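Local coordinates for protein Hep_Hag family (Burkholderia pseudomallei, PDB 3S6L) that forms a YadA-like head domain of the trimeric autotransporter adhesin BoaA, a bacterial cell-surface protein that probably mediates attachment to host epithelial cells, at the interface of chains A and B. Sequence-based numbering; all coordinates share one arbitrary frame. Chains: chain A/B, Hep_Hag family.

The interface of chains A and B. Residues chain A 50, 52, 64, 66, 68, 78, 80, 82, 94; chain B 68-70, 82-84, 96-98.
Two left-handed beta-rolls of the YadA-like trimeric head lie against each other here, and successive coils repeat one pattern: an apolar row, a file of interfacial waters and a glutamine ladder. B:Gln84 shows the pattern best. Its CB sits 3.5 Å from the backbone carbonyl O of A:His64. CG, anti to the backbone N (chi1 -173°), passes alongside the CB of A:His64. The chain then bends at chi2 (-79°) and carries the amide up beside the imidazole, so that both side chains point the same way and their planes stand 58° apart; the amide carbon CD comes within 3.6 Å of ring carbon CD2. At the tip, NE2 donates to OE1 of B:Gln70 at 3.2 Å, while OE1 accepts from NE2 of B:Gln98 at 3.0 Å; both donors approach nearly along the C=O axis, and the B:Gln98 bond is the more bent at the hydrogen. This amide-to-amide chain, running from coil to coil within chain B, fixes the rotation of the B:Gln84 amide. One coil away, B:Gln70 crosses the side chain of A:Asp50 obliquely.

Deeper in, water joins the polar groups of the two chains. The backbone N of B:Gln84 points almost straight at water 1 (2.8 Å), which is also gripped by the carbonyl O of A:His64 and the hydroxyls OG1 of A:Thr66 and A:Thr80. Water 3 and water 2 do the same for the backbone N of B:Gln70 and B:Gln98, and the threonine OG1 atoms shared between neighbouring waters link all three into a file. In A:Thr66 and A:Thr80 OG1 lies beside the backbone N and the CG2 methyl is anti to it, beside the carbonyl carbon.

On the apolar flank the CG2 methyl of A:Thr80 slides past CE1 of B:Phe96 at 3.7 Å. A:Val82 brings CG2 to the ring's edge, in plane, and meets CG1 of B:Val82 tip to tip. CB of A:Ser94 touches CE2 of B:Phe96 at 3.5 Å.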
# COMPACT_ATOMS: atom_id res chain seq x y z
N ASP A 50 7.39 9.52 -16.76
CA ASP A 50 6.25 8.65 -16.40
C ASP A 50 5.88 8.82 -14.91
O ASP A 50 5.56 7.87 -14.21
CB ASP A 50 6.55 7.17 -16.74
CG ASP A 50 6.74 6.92 -18.27
OD1 ASP A 50 6.49 7.83 -19.07
OD2 ASP A 50 7.14 5.80 -18.71
N THR A 52 4.05 10.58 -11.40
CA THR A 52 2.69 10.95 -10.99
C THR A 52 2.73 11.52 -9.58
O THR A 52 3.17 10.83 -8.66
CB THR A 52 1.75 9.74 -11.03
OG1 THR A 52 1.72 9.17 -12.35
CG2 THR A 52 0.33 10.12 -10.60
N HIS A 64 9.64 7.00 -13.34
CA HIS A 64 8.61 6.00 -12.95
C HIS A 64 8.22 6.09 -11.46
O HIS A 64 7.94 5.09 -10.82
CB HIS A 64 9.07 4.58 -13.36
CG HIS A 64 9.52 4.51 -14.79
ND1 HIS A 64 10.85 4.60 -15.15
CD2 HIS A 64 8.82 4.50 -15.94
CE1 HIS A 64 10.94 4.58 -16.47
NE2 HIS A 64 9.73 4.55 -16.97
N THR A 66 5.93 7.68 -8.12
CA THR A 66 4.56 8.00 -7.81
C THR A 66 4.51 8.59 -6.39
O THR A 66 4.91 7.95 -5.42
CB THR A 66 3.67 6.74 -7.97
OG1 THR A 66 3.82 6.23 -9.30
CG2 THR A 66 2.22 7.03 -7.71
N LEU A 68 1.96 10.41 -3.69
CA LEU A 68 0.52 10.74 -3.51
C LEU A 68 0.28 11.06 -2.05
O LEU A 68 0.47 10.20 -1.20
CB LEU A 68 -0.37 9.57 -3.94
CG LEU A 68 -0.01 8.83 -5.24
CD1 LEU A 68 -0.90 7.59 -5.41
CD2 LEU A 68 -0.13 9.76 -6.45
N GLY A 78 11.86 4.49 -9.91
CA GLY A 78 10.82 3.44 -9.75
C GLY A 78 10.32 3.39 -8.32
O GLY A 78 9.99 2.33 -7.80
N THR A 80 7.76 4.76 -5.03
CA THR A 80 6.34 5.02 -4.79
C THR A 80 6.23 5.46 -3.33
O THR A 80 6.75 4.78 -2.41
CB THR A 80 5.52 3.76 -5.06
OG1 THR A 80 5.72 3.31 -6.42
CG2 THR A 80 4.04 4.01 -4.83
N VAL A 82 3.20 6.90 -0.72
CA VAL A 82 1.76 7.16 -0.60
C VAL A 82 1.41 7.39 0.88
O VAL A 82 1.59 6.49 1.74
CB VAL A 82 0.90 6.00 -1.23
CG1 VAL A 82 -0.58 6.15 -0.92
CG2 VAL A 82 1.11 5.90 -2.74
N SER A 94 9.26 1.56 -1.95
CA SER A 94 7.82 1.78 -1.84
C SER A 94 7.41 2.04 -0.40
O SER A 94 7.66 1.18 0.49
CB SER A 94 7.04 0.57 -2.37
OG SER A 94 7.50 0.17 -3.65
N LEU B 68 -3.60 3.90 -9.84
CA LEU B 68 -2.94 5.18 -9.57
C LEU B 68 -1.48 5.02 -9.90
O LEU B 68 -0.79 4.24 -9.26
CB LEU B 68 -3.10 5.56 -8.08
CG LEU B 68 -4.50 5.49 -7.44
CD1 LEU B 68 -4.46 5.79 -5.96
CD2 LEU B 68 -5.51 6.42 -8.12
N GLY B 69 -1.02 5.77 -10.88
CA GLY B 69 0.35 5.62 -11.36
C GLY B 69 0.28 5.54 -12.87
O GLY B 69 -0.70 5.03 -13.44
N GLN B 70 1.32 6.04 -13.53
CA GLN B 70 1.40 5.99 -14.98
C GLN B 70 1.35 4.53 -15.49
O GLN B 70 2.04 3.65 -14.96
CB GLN B 70 2.69 6.70 -15.43
CG GLN B 70 2.75 7.08 -16.92
CD GLN B 70 3.07 5.90 -17.86
OE1 GLN B 70 3.89 5.04 -17.54
NE2 GLN B 70 2.44 5.90 -19.06
N VAL B 82 -1.40 0.37 -7.40
CA VAL B 82 -0.80 1.66 -7.08
C VAL B 82 0.73 1.64 -7.31
O VAL B 82 1.47 0.85 -6.68
CB VAL B 82 -1.17 2.08 -5.61
CG1 VAL B 82 -0.40 3.32 -5.16
CG2 VAL B 82 -2.70 2.30 -5.47
N GLY B 83 1.19 2.51 -8.20
CA GLY B 83 2.60 2.54 -8.59
C GLY B 83 2.69 2.51 -10.11
O GLY B 83 1.79 1.98 -10.77
N GLN B 84 3.76 3.07 -10.67
CA GLN B 84 3.90 3.06 -12.12
C GLN B 84 3.97 1.63 -12.64
O GLN B 84 4.72 0.76 -12.12
CB GLN B 84 5.13 3.88 -12.59
CG GLN B 84 5.25 4.07 -14.13
CD GLN B 84 5.81 2.83 -14.87
OE1 GLN B 84 6.66 2.08 -14.34
NE2 GLN B 84 5.31 2.61 -16.08
N PHE B 96 0.85 -2.95 -4.86
CA PHE B 96 1.46 -1.69 -4.39
C PHE B 96 2.95 -1.74 -4.71
O PHE B 96 3.69 -2.63 -4.22
CB PHE B 96 1.26 -1.48 -2.88
CG PHE B 96 1.92 -0.22 -2.37
CD1 PHE B 96 1.40 1.04 -2.69
CD2 PHE B 96 3.08 -0.28 -1.61
CE1 PHE B 96 2.05 2.24 -2.27
CE2 PHE B 96 3.72 0.90 -1.19
CZ PHE B 96 3.20 2.16 -1.53
N GLY B 97 3.38 -0.81 -5.57
CA GLY B 97 4.76 -0.69 -5.87
C GLY B 97 4.89 -0.66 -7.36
O GLY B 97 4.07 -1.23 -8.08
N GLN B 98 5.94 0.02 -7.82
CA GLN B 98 6.21 0.14 -9.24
C GLN B 98 6.38 -1.27 -9.84
O GLN B 98 7.16 -2.04 -9.33
CB GLN B 98 7.44 1.04 -9.48
CG GLN B 98 7.63 1.40 -10.93
CD GLN B 98 8.66 0.52 -11.61
OE1 GLN B 98 9.71 0.20 -11.04
NE2 GLN B 98 8.35 0.08 -12.82
O HOH W 1 5.68 4.36 -9.12
O HOH W 2 7.89 1.54 -6.15
O HOH W 3 3.69 7.18 -12.18